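Local coordinates for transferrin binding protein B (Actinobacillus suis, PDB 3PQU) that probably binds host transferrin at the bacterial outer membrane as a surface lipoprotein, serving iron acquisition, at residues V235-R248 / E259-T271. Numbering follows the deposited sequence. Where two conformers were deposited one is given.
Sequences VDFDNKKLTGSLYR and EVTKRYSIEADIT
K241 turns its ammonium back with a bend at its last torsion (chi4 -62°), and D269, its CG beside the backbone N (chi1 -63°), lies alongside and points the same way. NZ of K241 thereby reaches OD1 of D269 on its syn side, a salt bridge of 2.8 Å. The two belong to an antiparallel beta hairpin of the N-lobe barrel, strands 241-249 and 260-271. Backbone bonds run from K240 with I270 to R248 with T261, interrupted by a classic beta bulge: R263 and Y264 both face L246, whose O takes a 2.8 Å bond from R263 N and a weak one from Y264 N. L242, L246, Y264, I266 and A268 form an apolar run on one face: L246 CD1 packs 3.9 Å from both Y264 CB and I266 CD1, with W176 of strand 170-183 against L246 and F233 of adjoining strand 229-236 against I266. Opposite, the Y247 ring crosses K262 obliquely, and a water links S245 OG, K262 NZ and S265 OG, which also bonds E282. R248 and R263 run side by side, guanidinium planes 65° apart; D207 pairs with R248. A second water, in the R248 guanidinium plane, accepts from NH1 at 3.0 Å and donates to E259 O at 2.7 Å.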
ATOM      1  N   VAL A 235     -13.160   8.984 -10.274  1.00 21.37           N
ATOM      2  CA  VAL A 235     -12.921   9.088  -8.838  1.00 17.20           C
ATOM      3  C   VAL A 235     -13.354  10.450  -8.297  1.00 17.95           C
ATOM      4  O   VAL A 235     -12.902  11.488  -8.781  1.00 29.23           O
ATOM      5  CB  VAL A 235     -11.437   8.851  -8.474  1.00 23.43           C
ATOM      6  CG1 VAL A 235     -11.240   9.001  -6.962  1.00 31.17           C
ATOM      7  CG2 VAL A 235     -10.966   7.480  -8.958  1.00 18.19           C
ATOM      8  N   ASP A 236     -14.220  10.444  -7.288  1.00 24.97           N
ATOM      9  CA  ASP A 236     -14.665  11.687  -6.648  1.00 17.83           C
ATOM     10  C   ASP A 236     -13.892  11.826  -5.342  1.00 35.11           C
ATOM     11  O   ASP A 236     -14.343  11.379  -4.281  1.00 22.97           O
ATOM     12  CB  ASP A 236     -16.176  11.628  -6.389  1.00 23.45           C
ATOM     13  CG  ASP A 236     -16.736  12.910  -5.742  1.00 37.10           C
ATOM     14  OD1 ASP A 236     -15.975  13.746  -5.194  1.00 30.46           O
ATOM     15  OD2 ASP A 236     -17.972  13.059  -5.752  1.00 35.31           O
ATOM     16  N   PHE A 237     -12.711  12.423  -5.418  1.00 30.70           N
ATOM     17  CA  PHE A 237     -11.836  12.475  -4.254  1.00 28.86           C
ATOM     18  C   PHE A 237     -12.440  13.313  -3.128  1.00 36.50           C
ATOM     19  O   PHE A 237     -12.325  12.961  -1.951  1.00 30.32           O
ATOM     20  CB  PHE A 237     -10.441  12.991  -4.636  1.00 29.94           C
ATOM     21  CG  PHE A 237      -9.580  11.961  -5.345  1.00 31.26           C
ATOM     22  CD1 PHE A 237      -8.989  10.910  -4.637  1.00 26.35           C
ATOM     23  CD2 PHE A 237      -9.343  12.057  -6.712  1.00 18.84           C
ATOM     24  CE1 PHE A 237      -8.194   9.961  -5.288  1.00 23.05           C
ATOM     25  CE2 PHE A 237      -8.548  11.124  -7.377  1.00 19.19           C
ATOM     26  CZ  PHE A 237      -7.967  10.065  -6.660  1.00 28.10           C
ATOM     27  N   ASP A 238     -13.094  14.413  -3.483  1.00 27.79           N
ATOM     28  CA  ASP A 238     -13.710  15.279  -2.472  1.00 32.22           C
ATOM     29  C   ASP A 238     -14.795  14.571  -1.637  1.00 37.68           C
ATOM     30  O   ASP A 238     -14.951  14.863  -0.454  1.00 34.66           O
ATOM     31  CB  ASP A 238     -14.250  16.564  -3.113  1.00 34.46           C
ATOM     32  CG  ASP A 238     -13.138  17.470  -3.630  1.00 54.03           C
ATOM     33  OD1 ASP A 238     -11.946  17.157  -3.399  1.00 49.61           O
ATOM     34  OD2 ASP A 238     -13.457  18.495  -4.269  1.00 55.25           O
ATOM     35  N   ASN A 239     -15.527  13.637  -2.244  1.00 24.48           N
ATOM     36  CA  ASN A 239     -16.544  12.872  -1.521  1.00 28.82           C
ATOM     37  C   ASN A 239     -16.075  11.457  -1.124  1.00 31.90           C
ATOM     38  O   ASN A 239     -16.852  10.646  -0.615  1.00 20.98           O
ATOM     39  CB  ASN A 239     -17.861  12.824  -2.313  1.00 29.20           C
ATOM     40  CG  ASN A 239     -18.607  14.157  -2.282  1.00 52.47           C
ATOM     41  OD1 ASN A 239     -18.674  14.817  -1.245  1.00 50.76           O
ATOM     42  ND2 ASN A 239     -19.165  14.558  -3.419  1.00 36.40           N
ATOM     43  N   LYS A 240     -14.799  11.169  -1.357  1.00 26.88           N
ATOM     44  CA  LYS A 240     -14.228   9.887  -0.952  1.00 28.39           C
ATOM     45  C   LYS A 240     -14.947   8.687  -1.568  1.00 27.99           C
ATOM     46  O   LYS A 240     -15.181   7.679  -0.885  1.00 20.70           O
ATOM     47  CB  LYS A 240     -14.288   9.752   0.568  1.00 29.95           C
ATOM     48  CG  LYS A 240     -13.490  10.802   1.331  1.00 33.27           C
ATOM     49  CD  LYS A 240     -12.025  10.753   0.944  1.00 45.98           C
ATOM     50  CE  LYS A 240     -11.171  11.655   1.829  1.00 45.70           C
ATOM     51  NZ  LYS A 240      -9.752  11.682   1.357  1.00 27.79           N
ATOM     52  N   LYS A 241     -15.308   8.789  -2.841  1.00 22.35           N
ATOM     53  CA  LYS A 241     -16.030   7.703  -3.518  1.00 26.88           C
ATOM     54  C   LYS A 241     -15.492   7.547  -4.926  1.00 19.28           C
ATOM     55  O   LYS A 241     -14.847   8.446  -5.438  1.00 21.04           O
ATOM     56  CB  LYS A 241     -17.530   8.017  -3.626  1.00 25.14           C
ATOM     57  CG  LYS A 241     -18.309   8.016  -2.328  1.00 52.93           C
ATOM     58  CD  LYS A 241     -19.787   8.303  -2.591  1.00 54.10           C
ATOM     59  CE  LYS A 241     -20.632   8.077  -1.340  1.00 66.78           C
ATOM     60  NZ  LYS A 241     -20.593   6.658  -0.864  1.00 63.26           N
ATOM     61  N   LEU A 242     -15.810   6.427  -5.566  1.00 20.25           N
ATOM     62  CA  LEU A 242     -15.476   6.244  -6.963  1.00 22.18           C
ATOM     63  C   LEU A 242     -16.420   5.252  -7.613  1.00 25.92           C
ATOM     64  O   LEU A 242     -17.005   4.396  -6.943  1.00 23.72           O
ATOM     65  CB  LEU A 242     -14.030   5.733  -7.100  1.00 19.75           C
ATOM     66  CG  LEU A 242     -13.719   4.316  -6.599  1.00 21.39           C
ATOM     67  CD1 LEU A 242     -14.106   3.245  -7.616  1.00 23.06           C
ATOM     68  CD2 LEU A 242     -12.231   4.202  -6.261  1.00 19.43           C
ATOM     69  N   THR A 243     -16.528   5.342  -8.930  1.00 19.97           N
ATOM     70  CA  THR A 243     -17.270   4.359  -9.695  1.00 21.02           C
ATOM     71  C   THR A 243     -16.400   3.924 -10.862  1.00 18.37           C
ATOM     72  O   THR A 243     -15.349   4.515 -11.125  1.00 20.82           O
ATOM     73  CB  THR A 243     -18.582   4.942 -10.258  1.00 23.57           C
ATOM     74  OG1 THR A 243     -18.276   6.007 -11.167  1.00 25.15           O
ATOM     75  CG2 THR A 243     -19.504   5.451  -9.134  1.00 22.91           C
ATOM     76  N   GLY A 244     -16.835   2.896 -11.577  1.00 21.74           N
ATOM     77  CA  GLY A 244     -16.096   2.478 -12.749  1.00 15.89           C
ATOM     78  C   GLY A 244     -16.809   1.416 -13.553  1.00 26.00           C
ATOM     79  O   GLY A 244     -17.886   0.943 -13.177  1.00 15.12           O
ATOM     80  N   SER A 245     -16.175   1.024 -14.648  1.00 20.25           N
ATOM     81  CA  SER A 245     -16.746   0.073 -15.592  1.00 25.79           C
ATOM     82  C   SER A 245     -15.646  -0.841 -16.121  1.00 26.08           C
ATOM     83  O   SER A 245     -14.525  -0.391 -16.368  1.00 17.96           O
ATOM     84  CB  SER A 245     -17.369   0.854 -16.766  1.00 11.39           C
ATOM     85  OG  SER A 245     -18.514   1.559 -16.341  1.00 22.91           O
ATOM     86  N   LEU A 246     -15.962  -2.113 -16.317  1.00 11.22           N
ATOM     87  CA  LEU A 246     -15.013  -3.031 -16.940  1.00 11.41           C
ATOM     88  C   LEU A 246     -15.618  -3.607 -18.203  1.00 20.63           C
ATOM     89  O   LEU A 246     -16.742  -4.123 -18.170  1.00 16.62           O
ATOM     90  CB  LEU A 246     -14.646  -4.175 -15.981  1.00 13.97           C
ATOM     91  CG  LEU A 246     -14.267  -3.767 -14.546  1.00 21.50           C
ATOM     92  CD1 LEU A 246     -13.967  -5.018 -13.713  1.00 11.07           C
ATOM     93  CD2 LEU A 246     -13.066  -2.852 -14.562  1.00 11.97           C
ATOM     94  N   TYR A 247     -14.853  -3.554 -19.297  1.00 15.56           N
ATOM     95  CA  TYR A 247     -15.345  -3.902 -20.625  1.00 21.91           C
ATOM     96  C   TYR A 247     -14.581  -5.062 -21.248  1.00 13.39           C
ATOM     97  O   TYR A 247     -13.382  -5.226 -21.006  1.00 19.52           O
ATOM     98  CB  TYR A 247     -15.201  -2.700 -21.571  1.00 14.46           C
ATOM     99  CG  TYR A 247     -16.005  -1.488 -21.178  1.00 19.92           C
ATOM    100  CD1 TYR A 247     -17.312  -1.327 -21.634  1.00 21.44           C
ATOM    101  CD2 TYR A 247     -15.449  -0.485 -20.384  1.00 18.70           C
ATOM    102  CE1 TYR A 247     -18.067  -0.202 -21.283  1.00 27.46           C
ATOM    103  CE2 TYR A 247     -16.187   0.646 -20.038  1.00 25.83           C
ATOM    104  CZ  TYR A 247     -17.492   0.780 -20.490  1.00 29.48           C
ATOM    105  OH  TYR A 247     -18.221   1.896 -20.151  1.00 37.39           O
ATOM    106  N   ARG A 248     -15.280  -5.846 -22.063  1.00 17.69           N
ATOM    107  CA  ARG A 248     -14.653  -6.864 -22.909  1.00 19.69           C
ATOM    108  C   ARG A 248     -14.731  -6.374 -24.345  1.00 26.69           C
ATOM    109  O   ARG A 248     -15.821  -6.077 -24.869  1.00 16.98           O
ATOM    110  CB  ARG A 248     -15.365  -8.223 -22.760  1.00 25.84           C
ATOM    111  CG  ARG A 248     -14.799  -9.371 -23.631  1.00 23.45           C
ATOM    112  CD  ARG A 248     -15.772 -10.562 -23.692  1.00 22.36           C
ATOM    113  NE  ARG A 248     -15.217 -11.737 -24.367  1.00 16.77           N
ATOM    114  CZ  ARG A 248     -15.397 -12.014 -25.660  1.00 28.52           C
ATOM    115  NH1 ARG A 248     -16.105 -11.199 -26.424  1.00 21.73           N
ATOM    116  NH2 ARG A 248     -14.869 -13.106 -26.194  1.00 24.81           N
ATOM    117  N   GLU A 259     -17.482  -6.352 -31.064  1.00 26.54           N
ATOM    118  CA  GLU A 259     -18.497  -6.303 -30.019  0.53 33.05           C
ATOM    119  C   GLU A 259     -17.879  -5.864 -28.692  1.00 31.72           C
ATOM    120  O   GLU A 259     -17.048  -6.568 -28.117  1.00 25.15           O
ATOM    121  CB  GLU A 259     -19.210  -7.656 -29.883  0.53 31.52           C
ATOM    122  CG  GLU A 259     -19.927  -8.088 -31.158  0.53 29.22           C
ATOM    123  CD  GLU A 259     -20.814  -9.304 -30.966  0.53 56.03           C
ATOM    124  OE1 GLU A 259     -21.593  -9.329 -29.989  0.53 64.84           O
ATOM    125  OE2 GLU A 259     -20.743 -10.230 -31.803  0.53 58.44           O
ATOM    126  N   VAL A 260     -18.275  -4.692 -28.221  1.00 20.57           N
ATOM    127  CA  VAL A 260     -17.783  -4.192 -26.947  1.00 31.73           C
ATOM    128  C   VAL A 260     -18.874  -4.368 -25.885  1.00 39.15           C
ATOM    129  O   VAL A 260     -19.958  -3.806 -26.025  1.00 33.45           O
ATOM    130  CB  VAL A 260     -17.409  -2.710 -27.061  1.00 21.55           C
ATOM    131  CG1 VAL A 260     -16.990  -2.162 -25.682  1.00 26.54           C
ATOM    132  CG2 VAL A 260     -16.301  -2.523 -28.088  1.00 24.74           C
ATOM    133  N   THR A 261     -18.615  -5.161 -24.844  1.00 26.53           N
ATOM    134  CA  THR A 261     -19.638  -5.349 -23.820  1.00 32.28           C
ATOM    135  C   THR A 261     -19.151  -4.988 -22.432  1.00 25.44           C
ATOM    136  O   THR A 261     -18.032  -5.310 -22.057  1.00 25.49           O
ATOM    137  CB  THR A 261     -20.232  -6.780 -23.822  1.00 41.04           C
ATOM    138  OG1 THR A 261     -19.176  -7.738 -23.731  1.00 34.84           O
ATOM    139  CG2 THR A 261     -21.022  -7.031 -25.096  1.00 53.11           C
ATOM    140  N   LYS A 262     -19.995  -4.295 -21.675  1.00 16.41           N
ATOM    141  CA  LYS A 262     -19.673  -4.001 -20.292  1.00 21.51           C
ATOM    142  C   LYS A 262     -19.983  -5.235 -19.448  1.00 21.35           C
ATOM    143  O   LYS A 262     -21.114  -5.712 -19.426  1.00 32.29           O
ATOM    144  CB  LYS A 262     -20.454  -2.789 -19.775  1.00 28.87           C
ATOM    145  CG  LYS A 262     -20.038  -2.399 -18.356  1.00 22.35           C
ATOM    146  CD  LYS A 262     -20.959  -1.335 -17.751  1.00 34.10           C
ATOM    147  CE  LYS A 262     -20.992  -0.087 -18.598  1.00 30.52           C
ATOM    148  NZ  LYS A 262     -21.738   1.036 -17.927  1.00 42.96           N
ATOM    149  N   ARG A 263     -18.965  -5.746 -18.762  1.00 14.43           N
ATOM    150  CA  ARG A 263     -19.103  -6.915 -17.893  1.00 14.14           C
ATOM    151  C   ARG A 263     -19.420  -6.524 -16.440  1.00 22.12           C
ATOM    152  O   ARG A 263     -20.106  -7.256 -15.730  1.00 20.00           O
ATOM    153  CB  ARG A 263     -17.807  -7.724 -17.885  1.00 15.90           C
ATOM    154  CG  ARG A 263     -17.493  -8.428 -19.179  1.00 35.55           C
ATOM    155  CD  ARG A 263     -18.387  -9.637 -19.340  1.00 52.23           C
ATOM    156  NE  ARG A 263     -17.680 -10.744 -19.975  1.00 52.66           N
ATOM    157  CZ  ARG A 263     -18.284 -11.782 -20.539  1.00 43.56           C
ATOM    158  NH1 ARG A 263     -19.608 -11.850 -20.555  1.00 57.06           N
ATOM    159  NH2 ARG A 263     -17.564 -12.739 -21.104  1.00 60.91           N
ATOM    160  N   TYR A 264     -18.899  -5.384 -15.991  1.00 19.07           N
ATOM    161  CA  TYR A 264     -19.062  -4.980 -14.585  1.00 16.19           C
ATOM    162  C   TYR A 264     -19.179  -3.475 -14.400  1.00 22.62           C
ATOM    163  O   TYR A 264     -18.579  -2.698 -15.157  1.00 20.52           O
ATOM    164  CB  TYR A 264     -17.862  -5.445 -13.762  1.00 16.06           C
ATOM    165  CG  TYR A 264     -17.866  -6.886 -13.345  1.00 25.56           C
ATOM    166  CD1 TYR A 264     -18.661  -7.325 -12.279  1.00 17.97           C
ATOM    167  CD2 TYR A 264     -17.050  -7.814 -13.991  1.00 11.88           C
ATOM    168  CE1 TYR A 264     -18.661  -8.663 -11.902  1.00 14.21           C
ATOM    169  CE2 TYR A 264     -17.034  -9.120 -13.621  1.00 15.89           C
ATOM    170  CZ  TYR A 264     -17.834  -9.551 -12.571  1.00 18.15           C
ATOM    171  OH  TYR A 264     -17.789 -10.870 -12.208  1.00 12.20           O
ATOM    172  N   SER A 265     -19.947  -3.080 -13.388  1.00 12.21           N
ATOM    173  CA  SER A 265     -19.926  -1.714 -12.845  1.00 18.63           C
ATOM    174  C   SER A 265     -19.278  -1.784 -11.471  1.00 21.14           C
ATOM    175  O   SER A 265     -19.475  -2.740 -10.729  1.00 18.43           O
ATOM    176  CB  SER A 265     -21.352  -1.116 -12.660  1.00 16.64           C
ATOM    177  OG  SER A 265     -22.027  -0.945 -13.895  1.00 41.03           O
ATOM    178  N   ILE A 266     -18.563  -0.745 -11.085  1.00 20.38           N
ATOM    179  CA  ILE A 266     -17.864  -0.808  -9.811  1.00 13.46           C
ATOM    180  C   ILE A 266     -18.226   0.391  -8.946  1.00 16.91           C
ATOM    181  O   ILE A 266     -18.416   1.495  -9.454  1.00 17.62           O
ATOM    182  CB  ILE A 266     -16.338  -0.861 -10.057  1.00 21.60           C
ATOM    183  CG1 ILE A 266     -15.950  -2.243 -10.596  1.00 24.07           C
ATOM    184  CG2 ILE A 266     -15.578  -0.505  -8.799  1.00 14.36           C
ATOM    185  CD1 ILE A 266     -14.491  -2.382 -10.903  1.00 37.47           C
ATOM    186  N   GLU A 267     -18.366   0.174  -7.640  1.00 15.15           N
ATOM    187  CA  GLU A 267     -18.534   1.298  -6.736  1.00 20.91           C
ATOM    188  C   GLU A 267     -17.670   1.048  -5.515  1.00 28.76           C
ATOM    189  O   GLU A 267     -17.499  -0.103  -5.092  1.00 24.57           O
ATOM    190  CB  GLU A 267     -20.018   1.531  -6.366  1.00 25.33           C
ATOM    191  CG  GLU A 267     -20.681   0.374  -5.639  1.00 55.76           C
ATOM    192  CD  GLU A 267     -22.118   0.682  -5.235  1.00 75.58           C
ATOM    193  OE1 GLU A 267     -22.728   1.586  -5.849  1.00 80.95           O
ATOM    194  OE2 GLU A 267     -22.637   0.020  -4.307  1.00 71.67           O
ATOM    195  N   ALA A 268     -17.095   2.115  -4.962  1.00 19.36           N
ATOM    196  CA  ALA A 268     -16.222   1.951  -3.802  1.00 21.16           C
ATOM    197  C   ALA A 268     -16.090   3.241  -3.004  1.00 21.68           C
ATOM    198  O   ALA A 268     -16.316   4.331  -3.527  1.00 22.52           O
ATOM    199  CB  ALA A 268     -14.831   1.411  -4.233  1.00 12.68           C
ATOM    200  N   ASP A 269     -15.766   3.095  -1.727  1.00 18.38           N
ATOM    201  CA  ASP A 269     -15.519   4.229  -0.847  1.00 26.36           C
ATOM    202  C   ASP A 269     -14.044   4.262  -0.460  1.00 25.44           C
ATOM    203  O   ASP A 269     -13.425   3.217  -0.232  1.00 19.47           O
ATOM    204  CB  ASP A 269     -16.366   4.131   0.432  1.00 30.59           C
ATOM    205  CG  ASP A 269     -17.863   4.183   0.151  1.00 44.56           C
ATOM    206  OD1 ASP A 269     -18.301   5.065  -0.614  1.00 53.32           O
ATOM    207  OD2 ASP A 269     -18.599   3.335   0.699  1.00 64.63           O
ATOM    208  N   ILE A 270     -13.509   5.470  -0.335  1.00 22.28           N
ATOM    209  CA  ILE A 270     -12.083   5.679  -0.108  1.00 25.44           C
ATOM    210  C   ILE A 270     -11.768   5.911   1.363  1.00 27.85           C
ATOM    211  O   ILE A 270     -12.331   6.810   1.990  1.00 24.47           O
ATOM    212  CB  ILE A 270     -11.564   6.899  -0.916  1.00 22.73           C
ATOM    213  CG1 ILE A 270     -11.655   6.632  -2.422  1.00 26.58           C
ATOM    214  CG2 ILE A 270     -10.134   7.241  -0.527  1.00 23.88           C
ATOM    215  CD1 ILE A 270     -11.486   7.894  -3.282  1.00 22.01           C
ATOM    216  N   THR A 271     -10.859   5.107   1.908  1.00 22.16           N
ATOM    217  CA  THR A 271     -10.340   5.312   3.263  1.00 25.44           C
ATOM    218  C   THR A 271      -8.821   5.301   3.185  1.00 34.32           C
ATOM    219  O   THR A 271      -8.243   4.396   2.584  1.00 23.65           O
ATOM    220  CB  THR A 271     -10.771   4.188   4.233  1.00 28.34           C
ATOM    221  OG1 THR A 271     -12.198   4.073   4.253  1.00 40.98           O
ATOM    222  CG2 THR A 271     -10.277   4.476   5.647  1.00 34.76           C
TER
HETATM  223  O   HOH W   1     -21.153   1.517 -15.415  1.00 45.31           O
HETATM  224  O   HOH W   2     -17.404  -8.477 -26.174  1.00 28.95           O